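Local atomic coordinates of putative alcohol dehydrogenase (Sinorhizobium meliloti, PDB entry 4J6F), a protein that probably catalyses NAD(P)-dependent oxidation of alcohols or a related redox reaction, as a member of the medium-chain dehydrogenase/reductase superfamily. Residues 85-88 with 92-95; 78-83 with 95-100. All blocks are in the same frame, centred on the assembly; numbering follows the deposited sequence.

Contact 1: 85-88 with 92-95; sequences YGTE and SAVS
Tyr85 and Ser95 supply the hydrogen bond that joins 85-88 to 92-95 where the chain doubles back in a loop. Tyr85 N donates to Ser95 O at 3.3 Å, with an N-H...O angle of 156°. The same oxygen lies at the edge of the Tyr85 ring, in its plane, 3.8 Å from CD2. A CA-H...O contact continues the backbone pairing: Gly86 CA lies 3.1 Å from Ala93 O. Gly86 has a positive phi of 63°.

Apolar contact is made beside the backbone by Thr87. Its CG2 stands anti to the carbonyl carbon, which carries the methyl across to Ala93 CB at 4.1 Å. Ser95 OG, 3.8 Å from Thr87 CG2, is a van der Waals neighbour of that methyl with no bond implied; it is turned anti to its backbone N, chi1 -161°, which brings it there. Thr87 OG1, on the other branch, accepts a hydrogen bond from Asp90 N in the linking loop. Ser95 CB lies against Gly86 O, at 3.3 Å.

Beyond the two segments, Tyr85 OH is bonded to Thr76 OG1, its ring meets Trp97 edge-to-face, and the residue packs on Tyr319 of the second subunit. The arrangement is a compact irregular loop between helix 75-82 and strand 113-121, part of the GroES-like domain of a medium-chain dehydrogenase/reductase and within reach of the partner subunit.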
ATOM      1  N   TYR A  85       3.174  -2.261  21.072  1.00 31.18           N
ATOM      2  CA  TYR A  85       2.746  -1.665  19.794  1.00 29.97           C
ATOM      3  C   TYR A  85       3.614  -0.499  19.375  1.00 31.22           C
ATOM      4  O   TYR A  85       3.588  -0.081  18.215  1.00 31.33           O
ATOM      5  CB  TYR A  85       1.261  -1.288  19.801  1.00 27.93           C
ATOM      6  CG  TYR A  85       0.378  -2.503  19.751  1.00 29.24           C
ATOM      7  CD1 TYR A  85       0.067  -3.113  18.533  1.00 30.33           C
ATOM      8  CD2 TYR A  85      -0.123  -3.077  20.922  1.00 29.07           C
ATOM      9  CE1 TYR A  85      -0.732  -4.247  18.484  1.00 28.56           C
ATOM     10  CE2 TYR A  85      -0.924  -4.210  20.875  1.00 28.49           C
ATOM     11  CZ  TYR A  85      -1.218  -4.787  19.655  1.00 28.61           C
ATOM     12  OH  TYR A  85      -2.006  -5.909  19.607  1.00 30.62           O
ATOM     13  N   GLY A  86       4.398   0.008  20.320  1.00 33.25           N
ATOM     14  CA  GLY A  86       5.258   1.156  20.070  1.00 34.41           C
ATOM     15  C   GLY A  86       4.462   2.398  19.715  1.00 34.91           C
ATOM     16  O   GLY A  86       3.218   2.380  19.673  1.00 33.39           O
ATOM     17  N   THR A  87       5.188   3.481  19.462  1.00 35.70           N
ATOM     18  CA  THR A  87       4.584   4.749  19.063  1.00 35.72           C
ATOM     19  C   THR A  87       5.175   5.192  17.732  1.00 33.95           C
ATOM     20  O   THR A  87       6.235   4.718  17.323  1.00 33.16           O
ATOM     21  CB  THR A  87       4.806   5.858  20.122  1.00 36.75           C
ATOM     22  OG1 THR A  87       6.189   6.235  20.143  1.00 40.60           O
ATOM     23  CG2 THR A  87       4.395   5.388  21.516  1.00 33.62           C
ATOM     24  N   GLU A  88       4.484   6.109  17.067  1.00 34.56           N
ATOM     25  CA  GLU A  88       4.939   6.683  15.808  1.00 35.44           C
ATOM     26  C   GLU A  88       6.337   7.298  15.896  1.00 40.59           C
ATOM     27  O   GLU A  88       7.121   7.184  14.965  1.00 40.72           O
ATOM     28  CB  GLU A  88       3.944   7.745  15.353  1.00 36.48           C
ATOM     29  CG  GLU A  88       2.574   7.189  15.018  1.00 38.96           C
ATOM     30  CD  GLU A  88       1.510   8.254  14.885  1.00 43.88           C
ATOM     31  OE1 GLU A  88       0.404   7.906  14.394  1.00 44.36           O
ATOM     32  OE2 GLU A  88       1.772   9.425  15.274  1.00 45.66           O
ATOM     33  N   SER A  92       9.980   1.420  19.729  1.00 34.10           N
ATOM     34  CA  SER A  92      10.333   0.484  20.784  1.00 35.10           C
ATOM     35  C   SER A  92       9.775   0.913  22.120  1.00 34.01           C
ATOM     36  O   SER A  92       9.993   0.227  23.107  1.00 34.92           O
ATOM     37  CB  SER A  92      11.848   0.313  20.885  1.00 38.02           C
ATOM     38  OG  SER A  92      12.455   1.557  21.175  1.00 39.48           O
ATOM     39  N   ALA A  93       9.068   2.041  22.147  1.00 33.75           N
ATOM     40  CA  ALA A  93       8.387   2.514  23.357  1.00 35.16           C
ATOM     41  C   ALA A  93       7.214   1.598  23.723  1.00 34.82           C
ATOM     42  O   ALA A  93       6.655   0.908  22.847  1.00 33.83           O
ATOM     43  CB  ALA A  93       7.914   3.951  23.177  1.00 35.55           C
ATOM     44  N   VAL A  94       6.849   1.569  25.006  1.00 35.67           N
ATOM     45  CA  VAL A  94       5.676   0.773  25.408  1.00 37.18           C
ATOM     46  C   VAL A  94       4.357   1.545  25.192  1.00 39.00           C
ATOM     47  O   VAL A  94       4.231   2.702  25.593  1.00 41.99           O
ATOM     48  CB  VAL A  94       5.799   0.100  26.812  1.00 33.18           C
ATOM     49  CG1 VAL A  94       7.205   0.233  27.358  1.00 32.31           C
ATOM     50  CG2 VAL A  94       4.771   0.641  27.787  1.00 32.73           C
ATOM     51  N   SER A  95       3.390   0.893  24.548  1.00 38.23           N
ATOM     52  CA  SER A  95       2.126   1.529  24.162  1.00 40.80           C
ATOM     53  C   SER A  95       1.102   0.444  23.839  1.00 37.33           C
ATOM     54  O   SER A  95       1.484  -0.583  23.288  1.00 38.83           O
ATOM     55  CB  SER A  95       2.369   2.389  22.906  1.00 42.19           C
ATOM     56  OG  SER A  95       1.365   3.368  22.705  1.00 41.32           O
TER

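Contact 2: 78-83 with 95-100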
ATOM      1  N   VAL A  78      -1.491 -10.639  24.207  1.00 26.95           N
ATOM      2  CA  VAL A  78      -0.097 -10.630  24.598  1.00 25.90           C
ATOM      3  C   VAL A  78       0.484  -9.247  24.359  1.00 26.83           C
ATOM      4  O   VAL A  78       1.031  -8.634  25.271  1.00 28.15           O
ATOM      5  CB  VAL A  78       0.696 -11.698  23.803  1.00 24.45           C
ATOM      6  CG1 VAL A  78       2.189 -11.576  24.036  1.00 25.29           C
ATOM      7  CG2 VAL A  78       0.247 -13.089  24.189  1.00 23.48           C
ATOM      8  N   TRP A  79       0.347  -8.746  23.139  1.00 26.40           N
ATOM      9  CA  TRP A  79       0.909  -7.439  22.816  1.00 26.77           C
ATOM     10  C   TRP A  79       0.346  -6.290  23.644  1.00 26.22           C
ATOM     11  O   TRP A  79       1.098  -5.392  24.023  1.00 27.96           O
ATOM     12  CB  TRP A  79       0.825  -7.149  21.320  1.00 26.95           C
ATOM     13  CG  TRP A  79       1.755  -8.024  20.518  1.00 29.80           C
ATOM     14  CD1 TRP A  79       3.025  -8.468  20.878  1.00 31.80           C
ATOM     15  CD2 TRP A  79       1.510  -8.549  19.222  1.00 29.28           C
ATOM     16  NE1 TRP A  79       3.561  -9.248  19.874  1.00 31.14           N
ATOM     17  CE2 TRP A  79       2.653  -9.307  18.845  1.00 31.23           C
ATOM     18  CE3 TRP A  79       0.440  -8.456  18.337  1.00 31.46           C
ATOM     19  CZ2 TRP A  79       2.741  -9.962  17.618  1.00 34.60           C
ATOM     20  CZ3 TRP A  79       0.526  -9.114  17.107  1.00 36.96           C
ATOM     21  CH2 TRP A  79       1.672  -9.854  16.759  1.00 37.09           C
ATOM     22  N   VAL A  80      -0.946  -6.319  23.959  1.00 23.90           N
ATOM     23  CA  VAL A  80      -1.502  -5.290  24.834  1.00 23.77           C
ATOM     24  C   VAL A  80      -0.840  -5.374  26.211  1.00 26.83           C
ATOM     25  O   VAL A  80      -0.466  -4.360  26.779  1.00 28.11           O
ATOM     26  CB  VAL A  80      -3.034  -5.377  24.945  1.00 22.15           C
ATOM     27  CG1 VAL A  80      -3.555  -4.563  26.114  1.00 22.03           C
ATOM     28  CG2 VAL A  80      -3.683  -4.906  23.658  1.00 21.51           C
ATOM     29  N   ARG A  81      -0.670  -6.586  26.731  1.00 27.89           N
ATOM     30  CA  ARG A  81      -0.083  -6.766  28.051  1.00 29.05           C
ATOM     31  C   ARG A  81       1.351  -6.279  28.055  1.00 32.44           C
ATOM     32  O   ARG A  81       1.749  -5.553  28.956  1.00 36.33           O
ATOM     33  CB  ARG A  81      -0.147  -8.227  28.462  1.00 28.31           C
ATOM     34  CG  ARG A  81       0.288  -8.525  29.888  1.00 27.79           C
ATOM     35  CD  ARG A  81       0.571 -10.011  30.028  1.00 27.19           C
ATOM     36  NE  ARG A  81       1.890 -10.294  29.475  1.00 28.30           N
ATOM     37  CZ  ARG A  81       2.206 -11.360  28.747  1.00 28.70           C
ATOM     38  NH1 ARG A  81       1.304 -12.284  28.468  1.00 27.38           N
ATOM     39  NH2 ARG A  81       3.446 -11.501  28.295  1.00 31.40           N
ATOM     40  N   GLU A  82       2.124  -6.659  27.041  1.00 32.97           N
ATOM     41  CA  GLU A  82       3.519  -6.201  26.922  1.00 33.45           C
ATOM     42  C   GLU A  82       3.647  -4.712  26.589  1.00 33.50           C
ATOM     43  O   GLU A  82       4.676  -4.116  26.876  1.00 34.66           O
ATOM     44  CB  GLU A  82       4.282  -7.030  25.893  1.00 33.87           C
ATOM     45  CG  GLU A  82       4.216  -8.514  26.183  1.00 39.52           C
ATOM     46  CD  GLU A  82       5.022  -9.359  25.216  1.00 45.22           C
ATOM     47  OE1 GLU A  82       4.887  -9.162  23.994  1.00 44.58           O
ATOM     48  OE2 GLU A  82       5.785 -10.234  25.686  1.00 49.91           O
ATOM     49  N   GLY A  83       2.607  -4.114  26.001  1.00 31.84           N
ATOM     50  CA  GLY A  83       2.670  -2.735  25.520  1.00 30.78           C
ATOM     51  C   GLY A  83       3.542  -2.682  24.276  1.00 31.94           C
ATOM     52  O   GLY A  83       4.254  -1.705  24.019  1.00 34.38           O
ATOM     53  N   SER A  95       3.390   0.893  24.548  1.00 38.23           N
ATOM     54  CA  SER A  95       2.126   1.529  24.162  1.00 40.80           C
ATOM     55  C   SER A  95       1.102   0.444  23.839  1.00 37.33           C
ATOM     56  O   SER A  95       1.484  -0.583  23.288  1.00 38.83           O
ATOM     57  CB  SER A  95       2.369   2.389  22.906  1.00 42.19           C
ATOM     58  OG  SER A  95       1.365   3.368  22.705  1.00 41.32           O
ATOM     59  N   THR A  96      -0.175   0.685  24.094  1.00 34.96           N
ATOM     60  CA  THR A  96      -1.240  -0.146  23.546  1.00 35.96           C
ATOM     61  C   THR A  96      -1.413   0.203  22.087  1.00 38.43           C
ATOM     62  O   THR A  96      -0.839   1.164  21.608  1.00 39.03           O
ATOM     63  CB  THR A  96      -2.598   0.049  24.233  1.00 36.04           C
ATOM     64  OG1 THR A  96      -2.784   1.425  24.555  1.00 35.52           O
ATOM     65  CG2 THR A  96      -2.680  -0.779  25.478  1.00 39.08           C
ATOM     66  N   TRP A  97      -2.167  -0.608  21.367  1.00 40.45           N
ATOM     67  CA  TRP A  97      -2.341  -0.394  19.949  1.00 43.23           C
ATOM     68  C   TRP A  97      -3.107   0.893  19.713  1.00 42.10           C
ATOM     69  O   TRP A  97      -2.940   1.549  18.671  1.00 42.42           O
ATOM     70  CB  TRP A  97      -3.054  -1.582  19.317  1.00 46.19           C
ATOM     71  CG  TRP A  97      -4.445  -1.725  19.768  1.00 45.80           C
ATOM     72  CD1 TRP A  97      -4.873  -2.412  20.846  1.00 45.34           C
ATOM     73  CD2 TRP A  97      -5.607  -1.157  19.152  1.00 47.70           C
ATOM     74  NE1 TRP A  97      -6.239  -2.314  20.948  1.00 48.38           N
ATOM     75  CE2 TRP A  97      -6.713  -1.546  19.918  1.00 46.60           C
ATOM     76  CE3 TRP A  97      -5.816  -0.352  18.024  1.00 51.77           C
ATOM     77  CZ2 TRP A  97      -8.016  -1.171  19.597  1.00 46.45           C
ATOM     78  CZ3 TRP A  97      -7.110   0.024  17.708  1.00 52.96           C
ATOM     79  CH2 TRP A  97      -8.194  -0.392  18.491  1.00 48.99           C
ATOM     80  N   ARG A  98      -3.941   1.266  20.682  1.00 38.63           N
ATOM     81  CA  ARG A  98      -4.738   2.459  20.506  1.00 37.90           C
ATOM     82  C   ARG A  98      -3.903   3.677  20.838  1.00 40.50           C
ATOM     83  O   ARG A  98      -4.123   4.330  21.858  1.00 46.25           O
ATOM     84  CB  ARG A  98      -6.028   2.402  21.311  1.00 35.22           C
ATOM     85  CG  ARG A  98      -7.172   3.051  20.566  1.00 33.84           C
ATOM     86  CD  ARG A  98      -8.501   2.561  21.092  1.00 36.55           C
ATOM     87  NE  ARG A  98      -9.606   2.983  20.237  1.00 37.55           N
ATOM     88  CZ  ARG A  98     -10.243   4.148  20.333  1.00 37.00           C
ATOM     89  NH1 ARG A  98     -11.236   4.423  19.492  1.00 36.54           N
ATOM     90  NH2 ARG A  98      -9.895   5.037  21.261  1.00 35.66           N
ATOM     91  N   ARG A  99      -2.950   3.977  19.956  1.00 37.40           N
ATOM     92  CA  ARG A  99      -1.956   5.024  20.200  1.00 36.28           C
ATOM     93  C   ARG A  99      -2.552   6.409  20.480  1.00 41.91           C
ATOM     94  O   ARG A  99      -1.958   7.184  21.213  1.00 42.92           O
ATOM     95  CB  ARG A  99      -0.965   5.119  19.041  1.00 31.93           C
ATOM     96  CG  ARG A  99      -0.061   3.909  18.858  1.00 30.52           C
ATOM     97  CD  ARG A  99       0.567   3.911  17.466  1.00 29.14           C
ATOM     98  NE  ARG A  99       1.737   3.039  17.318  1.00 28.78           N
ATOM     99  CZ  ARG A  99       2.487   2.971  16.213  1.00 28.96           C
ATOM    100  NH1 ARG A  99       2.188   3.711  15.133  1.00 26.68           N
ATOM    101  NH2 ARG A  99       3.533   2.150  16.172  1.00 28.74           N
ATOM    102  N   HIS A 100      -3.719   6.720  19.916  1.00 46.88           N
ATOM    103  CA  HIS A 100      -4.223   8.094  19.995  1.00 51.24           C
ATOM    104  C   HIS A 100      -5.524   8.285  20.775  1.00 58.96           C
ATOM    105  O   HIS A 100      -6.080   9.381  20.807  1.00 69.29           O
ATOM    106  CB  HIS A 100      -4.298   8.714  18.594  1.00 50.57           C
ATOM    107  CG  HIS A 100      -2.964   8.804  17.921  1.00 51.96           C
ATOM    108  ND1 HIS A 100      -2.048   9.793  18.214  1.00 53.53           N
ATOM    109  CD2 HIS A 100      -2.373   8.002  17.004  1.00 50.05           C
ATOM    110  CE1 HIS A 100      -0.955   9.604  17.497  1.00 55.17           C
ATOM    111  NE2 HIS A 100      -1.128   8.523  16.755  1.00 53.74           N
TER
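Val80 sets its two methyls against two consecutive side chains of the 95-100 loop. CG2 meets the edge of the Trp97 indole, in the ring plane, 3.9 Å from CD1; the two side chains lie alongside each other and point the same way. CG1, turned anti to the backbone N, reaches the methyl CG2 of Thr96, also at 3.9 Å, and here the side chains cross at a slant. A first torsion of 67° places Trp97 CG between its own backbone N and carbonyl carbon. On a face of the Trp97 ring sits Arg98 CB, 4.1 Å above the plane and over its centre.

The helix end supplies the polar part of the contact. Gly83 is the C-prime residue of a Schellman motif that closes helix 75-82, with Ala84 N directed to Trp79 O, and its positive phi takes the chain out of the helix. Its carbonyl then accepts Ser95 N at 2.8 Å, with an N-H...O angle of 164°. Within the loop, Ser95 OG makes a weak hydrogen bond to Thr96 O at 3.3 Å.

Past this bond, the chain turns sharply at Arg98, the centre of an inverse gamma turn whose closing bond, Arg99 N to Trp97 O at 2.7 Å, is weak. Around the contact, Tyr153 of strand 152-153 touches both Val80 and Trp97, its ring nearly parallel to the indole, and His156 meets the indole at a steeper inclination. Trp97 also packs on Leu320 of the second subunit, while Arg99 forms a salt bridge with Asp314 of that subunit.

Overall arrangement
Contacts 1 and 2 have centres about 8 Å apart and share Ser95, which takes part in contact 2 through its N and in contact 1 through its O. The loop segments are also linked directly: Arg99 NE lies 2.9 Å from Gly86 O, and His100 NE2 lies 2.9 Å from Glu88 OE1, both probable hydrogen bonds. Arg99 thereby connects the 85-88 backbone with the second subunit, which both contacts touch. Bound glycerol, probably from the crystallisation liquor, lies about 3 Å from the side chain of Trp97, and about 4 Å from that of Tyr85, which may mark a pocket beside these rings.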